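Local coordinates for DUF3209 family protein (Thermus thermophilus, PDB 2EHW) that is of unknown function but folds into a compact bundle of helices from which one long, extended C-terminal helix projects, at residues A[4-15]-A[41-49]. Residues are numbered along the deposited sequence; the frame is centred on the assembly and turned at random.
Sequences HELSALRIAIGE and LKRLAEAKT
Ala8 points its methyl at helix 41-46 and meets the flank of Ala45, with Ala8 CB 4.3 Å from Ala45 CB. With side chains this small, the two helices run roughly parallel, their axes coming within 7.4 Å at an angle of 29°. Leu44 CD2 touches Ala8 CB at 3.8 Å, and Leu41 CD2 makes a looser contact with the same methyl while also approaching the His4 carbonyl oxygen. In Leu44 CG stands anti to the backbone N (chi1 180°), which carries its CD2 branch across to the turn formed by Glu5, Ala8 and Leu9. Cutting Leu44 back to alanine is likely to leave a gap beside Ala8 CB and that turn. Farther along, Ile11 CG2 packs on Ala45 CB at 4.0 Å.

Backbone oxygens share in the close approach. Ala45 CA directs a CA-H...O contact at Ala8 O (3.5 Å, 151° at the hydrogen), which together with the alanine-to-alanine contact marks a close helix pair. Ala12 CB sits 3.4 Å from Leu44 O.

At the exposed end, the bent Lys48 chain crosses Glu15 obliquely, NZ lying nearest CG in an unusually short approach whose detail is doubtful. Lys48 NZ stays 4.4 Å from Glu15 OE1, beyond a salt bridge; that oxygen is paired with Arg28.

The pair lies inside the helical bundle: helix 25-31 meets Ala8 through Leu31, helix 50-70 places Leu53 against Ala12 and Leu44, and helix 75-115 packs on Glu5 and Leu9.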
# COMPACT_ATOMS: atom_id res chain seq x y z
N HIS A 4 -7.48 -7.96 -6.58
CA HIS A 4 -6.04 -8.17 -6.69
C HIS A 4 -5.26 -7.02 -6.06
O HIS A 4 -4.16 -7.22 -5.56
CB HIS A 4 -5.66 -8.34 -8.16
CG HIS A 4 -6.29 -9.53 -8.80
ND1 HIS A 4 -6.75 -9.53 -10.10
CD2 HIS A 4 -6.53 -10.77 -8.31
CE1 HIS A 4 -7.26 -10.72 -10.38
NE2 HIS A 4 -7.14 -11.49 -9.32
N GLU A 5 -5.85 -5.83 -6.09
CA GLU A 5 -5.22 -4.65 -5.52
C GLU A 5 -5.18 -4.75 -4.00
O GLU A 5 -4.20 -4.39 -3.35
CB GLU A 5 -5.98 -3.38 -5.92
CG GLU A 5 -5.86 -2.95 -7.37
CD GLU A 5 -6.71 -3.77 -8.34
OE1 GLU A 5 -7.61 -4.53 -7.89
OE2 GLU A 5 -6.47 -3.63 -9.56
N LEU A 6 -6.28 -5.24 -3.42
CA LEU A 6 -6.35 -5.38 -1.97
C LEU A 6 -5.39 -6.47 -1.49
O LEU A 6 -4.72 -6.29 -0.48
CB LEU A 6 -7.79 -5.71 -1.55
CG LEU A 6 -8.83 -4.62 -1.80
CD1 LEU A 6 -10.15 -5.02 -1.15
CD2 LEU A 6 -8.36 -3.29 -1.22
N SER A 7 -5.31 -7.58 -2.22
CA SER A 7 -4.40 -8.66 -1.86
C SER A 7 -2.95 -8.18 -1.86
O SER A 7 -2.26 -8.26 -0.84
CB SER A 7 -4.54 -9.83 -2.85
OG SER A 7 -5.78 -10.50 -2.69
N ALA A 8 -2.50 -7.69 -3.01
CA ALA A 8 -1.13 -7.21 -3.17
C ALA A 8 -0.79 -6.26 -2.04
O ALA A 8 0.29 -6.34 -1.45
CB ALA A 8 -0.97 -6.50 -4.52
N LEU A 9 -1.71 -5.37 -1.73
CA LEU A 9 -1.51 -4.40 -0.67
C LEU A 9 -1.44 -5.09 0.68
O LEU A 9 -0.63 -4.72 1.53
CB LEU A 9 -2.65 -3.38 -0.67
CG LEU A 9 -2.65 -2.30 0.41
CD1 LEU A 9 -1.28 -1.65 0.52
CD2 LEU A 9 -3.72 -1.26 0.06
N ARG A 10 -2.26 -6.11 0.88
CA ARG A 10 -2.22 -6.81 2.16
C ARG A 10 -0.88 -7.52 2.31
O ARG A 10 -0.33 -7.62 3.40
CB ARG A 10 -3.37 -7.82 2.28
CG ARG A 10 -3.55 -8.24 3.73
CD ARG A 10 -4.69 -9.19 3.98
NE ARG A 10 -4.56 -9.74 5.34
CZ ARG A 10 -5.40 -10.61 5.89
NH1 ARG A 10 -5.18 -11.05 7.12
NH2 ARG A 10 -6.45 -11.04 5.21
N ILE A 11 -0.35 -8.01 1.20
CA ILE A 11 0.93 -8.70 1.23
C ILE A 11 2.05 -7.77 1.69
O ILE A 11 2.81 -8.10 2.60
CB ILE A 11 1.27 -9.29 -0.15
CG1 ILE A 11 0.33 -10.46 -0.44
CG2 ILE A 11 2.72 -9.75 -0.20
CD1 ILE A 11 0.50 -11.07 -1.82
N ALA A 12 2.14 -6.59 1.08
CA ALA A 12 3.20 -5.65 1.44
C ALA A 12 3.11 -5.25 2.91
O ALA A 12 4.12 -5.17 3.61
CB ALA A 12 3.12 -4.41 0.55
N ILE A 13 1.90 -4.97 3.38
CA ILE A 13 1.75 -4.59 4.77
C ILE A 13 2.12 -5.77 5.66
O ILE A 13 2.66 -5.58 6.75
CB ILE A 13 0.32 -4.16 5.06
CG1 ILE A 13 -0.05 -2.96 4.19
CG2 ILE A 13 0.18 -3.78 6.54
CD1 ILE A 13 0.85 -1.76 4.42
N GLY A 14 1.84 -6.98 5.17
CA GLY A 14 2.16 -8.18 5.92
C GLY A 14 3.66 -8.35 6.07
O GLY A 14 4.16 -8.63 7.16
N GLU A 15 4.39 -8.18 4.97
CA GLU A 15 5.84 -8.29 4.98
C GLU A 15 6.41 -7.27 5.96
O GLU A 15 7.33 -7.57 6.72
CB GLU A 15 6.39 -8.02 3.58
CG GLU A 15 7.73 -8.66 3.30
CD GLU A 15 7.62 -10.17 3.10
OE1 GLU A 15 6.92 -10.58 2.15
OE2 GLU A 15 8.22 -10.93 3.88
N LEU A 41 1.20 -4.74 -9.84
CA LEU A 41 0.76 -5.57 -8.72
C LEU A 41 1.97 -6.23 -8.09
O LEU A 41 2.06 -6.34 -6.87
CB LEU A 41 -0.25 -6.62 -9.21
CG LEU A 41 -1.62 -6.09 -9.64
CD1 LEU A 41 -2.44 -7.19 -10.29
CD2 LEU A 41 -2.35 -5.52 -8.42
N LYS A 42 2.92 -6.65 -8.93
CA LYS A 42 4.13 -7.27 -8.42
C LYS A 42 4.94 -6.25 -7.64
O LYS A 42 5.43 -6.54 -6.55
CB LYS A 42 4.99 -7.83 -9.55
CG LYS A 42 6.31 -8.40 -9.04
CD LYS A 42 7.14 -9.08 -10.13
CE LYS A 42 8.38 -9.72 -9.52
NZ LYS A 42 9.22 -10.41 -10.53
N ARG A 43 5.09 -5.06 -8.20
CA ARG A 43 5.84 -4.00 -7.53
C ARG A 43 5.17 -3.63 -6.20
O ARG A 43 5.85 -3.31 -5.23
CB ARG A 43 5.93 -2.75 -8.40
CG ARG A 43 6.95 -2.82 -9.52
CD ARG A 43 7.14 -1.45 -10.15
NE ARG A 43 6.03 -1.06 -11.02
CZ ARG A 43 5.80 -1.60 -12.22
NH1 ARG A 43 4.77 -1.19 -12.95
NH2 ARG A 43 6.62 -2.54 -12.69
N LEU A 44 3.84 -3.67 -6.19
CA LEU A 44 3.07 -3.34 -4.99
C LEU A 44 3.29 -4.37 -3.87
O LEU A 44 3.64 -4.02 -2.75
CB LEU A 44 1.57 -3.25 -5.33
CG LEU A 44 0.56 -2.92 -4.22
CD1 LEU A 44 1.00 -1.67 -3.47
CD2 LEU A 44 -0.82 -2.72 -4.82
N ALA A 45 3.11 -5.65 -4.20
CA ALA A 45 3.29 -6.71 -3.21
C ALA A 45 4.69 -6.77 -2.61
O ALA A 45 4.85 -7.17 -1.46
CB ALA A 45 2.93 -8.07 -3.83
N GLU A 46 5.70 -6.35 -3.36
CA GLU A 46 7.07 -6.42 -2.87
C GLU A 46 7.69 -5.10 -2.43
O GLU A 46 8.86 -5.05 -2.05
CB GLU A 46 7.95 -7.11 -3.92
CG GLU A 46 7.48 -8.54 -4.22
CD GLU A 46 8.08 -9.12 -5.48
OE1 GLU A 46 8.48 -8.34 -6.37
OE2 GLU A 46 8.14 -10.37 -5.60
N ALA A 47 6.91 -4.03 -2.46
CA ALA A 47 7.44 -2.74 -2.04
C ALA A 47 7.96 -2.91 -0.61
O ALA A 47 7.35 -3.61 0.21
CB ALA A 47 6.34 -1.68 -2.09
N LYS A 48 9.10 -2.29 -0.32
CA LYS A 48 9.72 -2.38 1.00
C LYS A 48 9.66 -1.06 1.77
O LYS A 48 9.88 -1.05 2.98
CB LYS A 48 11.19 -2.81 0.87
CG LYS A 48 11.44 -4.06 0.03
CD LYS A 48 11.01 -5.35 0.73
CE LYS A 48 9.50 -5.47 0.89
NZ LYS A 48 9.08 -6.87 1.23
N THR A 49 9.38 0.03 1.08
CA THR A 49 9.31 1.34 1.72
C THR A 49 7.92 1.92 1.50
O THR A 49 7.26 1.58 0.52
CB THR A 49 10.32 2.33 1.12
OG1 THR A 49 9.89 2.68 -0.21
CG2 THR A 49 11.70 1.69 1.05